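Local coordinates for protein [2Fe-2S] ferredoxin (Aquifex aeolicus, PDB 1M2D) that carries a [2Fe-2S] cluster in a thioredoxin-like fold and transfers electrons in metabolic reactions, at residues V82-E87 with E94-L99. The protein carries 1 engineered substitution. Residues are numbered along the deposited sequence; the frame is centred on the assembly and turned at random.
Sequences VDEIVE and EPVERL
Glu84 reaches from helix 82-91 across Val96 to Arg98, on the loop that leads from this helix into strand 100-102 of the thioredoxin-like fold. Its CB sets out toward the loop, and with CG anti to the backbone N (chi1 -171°) the extended chain runs out toward Arg98. The aliphatic CG lies against Val96 CG2, while the carboxylate carbon CD and OE2 pass beside Val96 CG1. At the tip the oxygens divide the work. Glu84 OE1 lies in the guanidinium plane and accepts a nearly straight bond from Arg98 NH2 (2.8 Å), plus a weak one from NE. Glu84 OE2 takes a bond from a water O 2.6 Å away, which in turn accepts from Arg98 NE. Arginine suits this place because its several N-H groups meet Glu84, the water and Asp81, which also salt-bridges NH2. Beneath, compact Val96 sets CG2 3.8 Å from Ile85 CA, and Ile85 CD1 meets Leu99 CD1; both residues are apolar, being buried against Tyr74 of strand 72-74. A glutamine in place of Glu84 would probably lose the charge pairing, leaving the guanidinium without one of its carboxylate mates. An apolar layer under a charged clasp thus ties helix to loop, the carboxylates probably sharing one arginine's charge.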
ATOM      1  N   VAL A  82      -0.846  -6.716  17.104  1.00 12.19           N
ATOM      2  CA  VAL A  82      -0.061  -7.176  15.960  1.00 12.39           C
ATOM      3  C   VAL A  82       0.246  -8.676  16.095  1.00 12.02           C
ATOM      4  O   VAL A  82       0.164  -9.408  15.114  1.00 11.97           O
ATOM      5  CB  VAL A  82       1.186  -6.317  15.800  1.00 13.87           C
ATOM      6  CG1 VAL A  82       2.148  -6.958  14.796  1.00 14.96           C
ATOM      7  CG2 VAL A  82       0.763  -4.914  15.348  1.00 14.20           C
ATOM      8  N   ASP A  83       0.550  -9.160  17.301  1.00 13.28           N
ATOM      9  CA  ASP A  83       0.834 -10.573  17.413  1.00 14.03           C
ATOM     10  C   ASP A  83      -0.340 -11.442  16.971  1.00 12.83           C
ATOM     11  O   ASP A  83      -0.143 -12.427  16.293  1.00 12.88           O
ATOM     12  CB  ASP A  83       1.153 -10.956  18.844  1.00 20.58           C
ATOM     13  CG  ASP A  83       2.520 -10.532  19.270  1.00 31.30           C
ATOM     14  OD1 ASP A  83       3.365 -10.210  18.439  1.00 37.37           O
ATOM     15  OD2 ASP A  83       2.490 -10.588  20.518  1.00 42.60           O
ATOM     16  N   GLU A  84      -1.558 -11.060  17.373  1.00 13.28           N
ATOM     17  CA  GLU A  84      -2.717 -11.882  16.987  1.00 11.96           C
ATOM     18  C   GLU A  84      -2.880 -11.848  15.500  1.00 10.62           C
ATOM     19  O   GLU A  84      -3.204 -12.870  14.856  1.00 11.48           O
ATOM     20  CB  GLU A  84      -3.973 -11.413  17.720  1.00 14.07           C
ATOM     21  CG  GLU A  84      -5.121 -12.352  17.518  1.00 13.95           C
ATOM     22  CD  GLU A  84      -6.448 -11.975  18.171  1.00 16.24           C
ATOM     23  OE1 GLU A  84      -6.496 -10.979  18.907  1.00 18.32           O
ATOM     24  OE2 GLU A  84      -7.442 -12.701  17.968  1.00 18.57           O
ATOM     25  N   ILE A  85      -2.728 -10.671  14.859  1.00 10.66           N
ATOM     26  CA  ILE A  85      -2.879 -10.644  13.403  1.00 10.10           C
ATOM     27  C   ILE A  85      -1.802 -11.507  12.749  1.00  9.81           C
ATOM     28  O   ILE A  85      -2.109 -12.245  11.804  1.00 10.18           O
ATOM     29  CB  ILE A  85      -2.825  -9.180  12.902  1.00  9.73           C
ATOM     30  CG1 ILE A  85      -4.009  -8.353  13.401  1.00 11.10           C
ATOM     31  CG2 ILE A  85      -2.700  -9.156  11.377  1.00 10.95           C
ATOM     32  CD1 ILE A  85      -3.910  -6.858  13.171  1.00 12.37           C
ATOM     33  N   VAL A  86      -0.562 -11.429  13.204  1.00 10.70           N
ATOM     34  CA  VAL A  86       0.501 -12.246  12.651  1.00 11.61           C
ATOM     35  C   VAL A  86       0.179 -13.736  12.807  1.00 12.30           C
ATOM     36  O   VAL A  86       0.276 -14.514  11.857  1.00 13.90           O
ATOM     37  CB  VAL A  86       1.827 -11.873  13.346  1.00 13.27           C
ATOM     38  CG1 VAL A  86       2.906 -12.903  13.061  1.00 17.45           C
ATOM     39  CG2 VAL A  86       2.231 -10.465  12.940  1.00 14.00           C
ATOM     40  N   GLU A  87      -0.155 -14.154  14.018  1.00 12.54           N
ATOM     41  CA  GLU A  87      -0.384 -15.565  14.285  1.00 14.56           C
ATOM     42  C   GLU A  87      -1.583 -16.096  13.561  1.00 13.49           C
ATOM     43  O   GLU A  87      -1.533 -17.120  12.817  1.00 15.92           O
ATOM     44  CB  GLU A  87      -0.544 -15.748  15.800  1.00 16.72           C
ATOM     45  CG  GLU A  87       0.657 -15.346  16.628  1.00 36.18           C
ATOM     46  CD  GLU A  87       1.952 -16.042  16.305  1.00 38.84           C
ATOM     47  OE1 GLU A  87       1.956 -17.299  16.335  1.00 36.84           O
ATOM     48  OE2 GLU A  87       2.994 -15.467  15.961  1.00 65.90           O
ATOM     49  N   GLU A  94      -6.583 -16.929   8.995  1.00 15.10           N
ATOM     50  CA  GLU A  94      -7.886 -16.537   9.552  1.00 15.31           C
ATOM     51  C   GLU A  94      -7.829 -15.066   9.973  1.00 12.91           C
ATOM     52  O   GLU A  94      -7.147 -14.749  10.935  1.00 15.58           O
ATOM     53  CB  GLU A  94      -8.348 -17.377  10.745  1.00 18.66           C
ATOM     54  CG  GLU A  94      -8.627 -18.840  10.524  1.00 24.03           C
ATOM     55  CD  GLU A  94      -8.885 -19.617  11.806  1.00 30.02           C
ATOM     56  OE1 GLU A  94      -7.987 -19.715  12.689  1.00 48.83           O
ATOM     57  OE2 GLU A  94      -9.950 -20.207  12.050  1.00 37.30           O
ATOM     58  N   PRO A  95      -8.568 -14.164   9.299  1.00 11.24           N
ATOM     59  CA  PRO A  95      -8.588 -12.765   9.773  1.00 10.32           C
ATOM     60  C   PRO A  95      -9.049 -12.675  11.213  1.00  9.82           C
ATOM     61  O   PRO A  95      -9.856 -13.463  11.712  1.00 11.61           O
ATOM     62  CB  PRO A  95      -9.589 -12.128   8.808  1.00 11.55           C
ATOM     63  CG  PRO A  95      -9.464 -12.940   7.557  1.00 13.39           C
ATOM     64  CD  PRO A  95      -9.319 -14.332   8.077  1.00 12.74           C
ATOM     65  N   VAL A  96      -8.629 -11.702  11.962  1.00 10.06           N
ATOM     66  CA  VAL A  96      -8.902 -11.326  13.290  1.00  9.69           C
ATOM     67  C   VAL A  96     -10.208 -10.542  13.232  1.00  9.15           C
ATOM     68  O   VAL A  96     -10.250  -9.322  13.026  1.00  9.77           O
ATOM     69  CB  VAL A  96      -7.777 -10.565  13.975  1.00 10.28           C
ATOM     70  CG1 VAL A  96      -8.223 -10.197  15.394  1.00 11.65           C
ATOM     71  CG2 VAL A  96      -6.507 -11.416  13.973  1.00 11.66           C
ATOM     72  N   GLU A  97     -11.309 -11.289  13.387  1.00  9.35           N
ATOM     73  CA  GLU A  97     -12.643 -10.756  13.130  1.00  9.86           C
ATOM     74  C   GLU A  97     -12.941  -9.490  13.867  1.00  8.99           C
ATOM     75  O   GLU A  97     -13.566  -8.566  13.300  1.00 10.09           O
ATOM     76  CB  GLU A  97     -13.693 -11.818  13.532  1.00 10.73           C
ATOM     77  CG  GLU A  97     -15.075 -11.490  13.108  1.00 15.27           C
ATOM     78  CD  GLU A  97     -16.058 -12.626  13.358  1.00 22.17           C
ATOM     79  OE1 GLU A  97     -17.223 -12.327  13.008  1.00 31.09           O
ATOM     80  OE2 GLU A  97     -15.741 -13.680  13.792  1.00 37.46           O
ATOM     81  N   ARG A  98     -12.524  -9.389  15.138  1.00  9.30           N
ATOM     82  CA  ARG A  98     -12.916  -8.257  15.960  1.00  9.73           C
ATOM     83  C   ARG A  98     -12.361  -6.917  15.440  1.00  9.10           C
ATOM     84  O   ARG A  98     -12.898  -5.886  15.830  1.00 10.45           O
ATOM     85  CB  ARG A  98     -12.494  -8.469  17.381  1.00 10.90           C
ATOM     86  CG  ARG A  98     -11.030  -8.499  17.602  1.00 10.65           C
ATOM     87  CD  ARG A  98     -10.694  -8.772  19.095  1.00 12.36           C
ATOM     88  NE  ARG A  98      -9.260  -8.950  19.197  1.00 12.86           N
ATOM     89  CZ  ARG A  98      -8.392  -7.952  19.344  1.00 12.55           C
ATOM     90  NH1 ARG A  98      -8.756  -6.686  19.513  1.00 12.85           N
ATOM     91  NH2 ARG A  98      -7.091  -8.234  19.358  1.00 14.86           N
ATOM     92  N   LEU A  99     -11.324  -6.930  14.634  1.00  9.22           N
ATOM     93  CA  LEU A  99     -10.714  -5.696  14.112  1.00  9.08           C
ATOM     94  C   LEU A  99     -11.083  -5.399  12.705  1.00  8.43           C
ATOM     95  O   LEU A  99     -10.687  -4.374  12.133  1.00  9.26           O
ATOM     96  CB  LEU A  99      -9.186  -5.776  14.270  1.00  9.98           C
ATOM     97  CG  LEU A  99      -8.704  -5.802  15.721  1.00 10.47           C
ATOM     98  CD1 LEU A  99      -7.188  -5.986  15.711  1.00 14.45           C
ATOM     99  CD2 LEU A  99      -9.082  -4.587  16.494  1.00 12.20           C
TER
HETATM  100  O   HOH W   1      -9.767 -11.752  18.681  1.00 14.21           O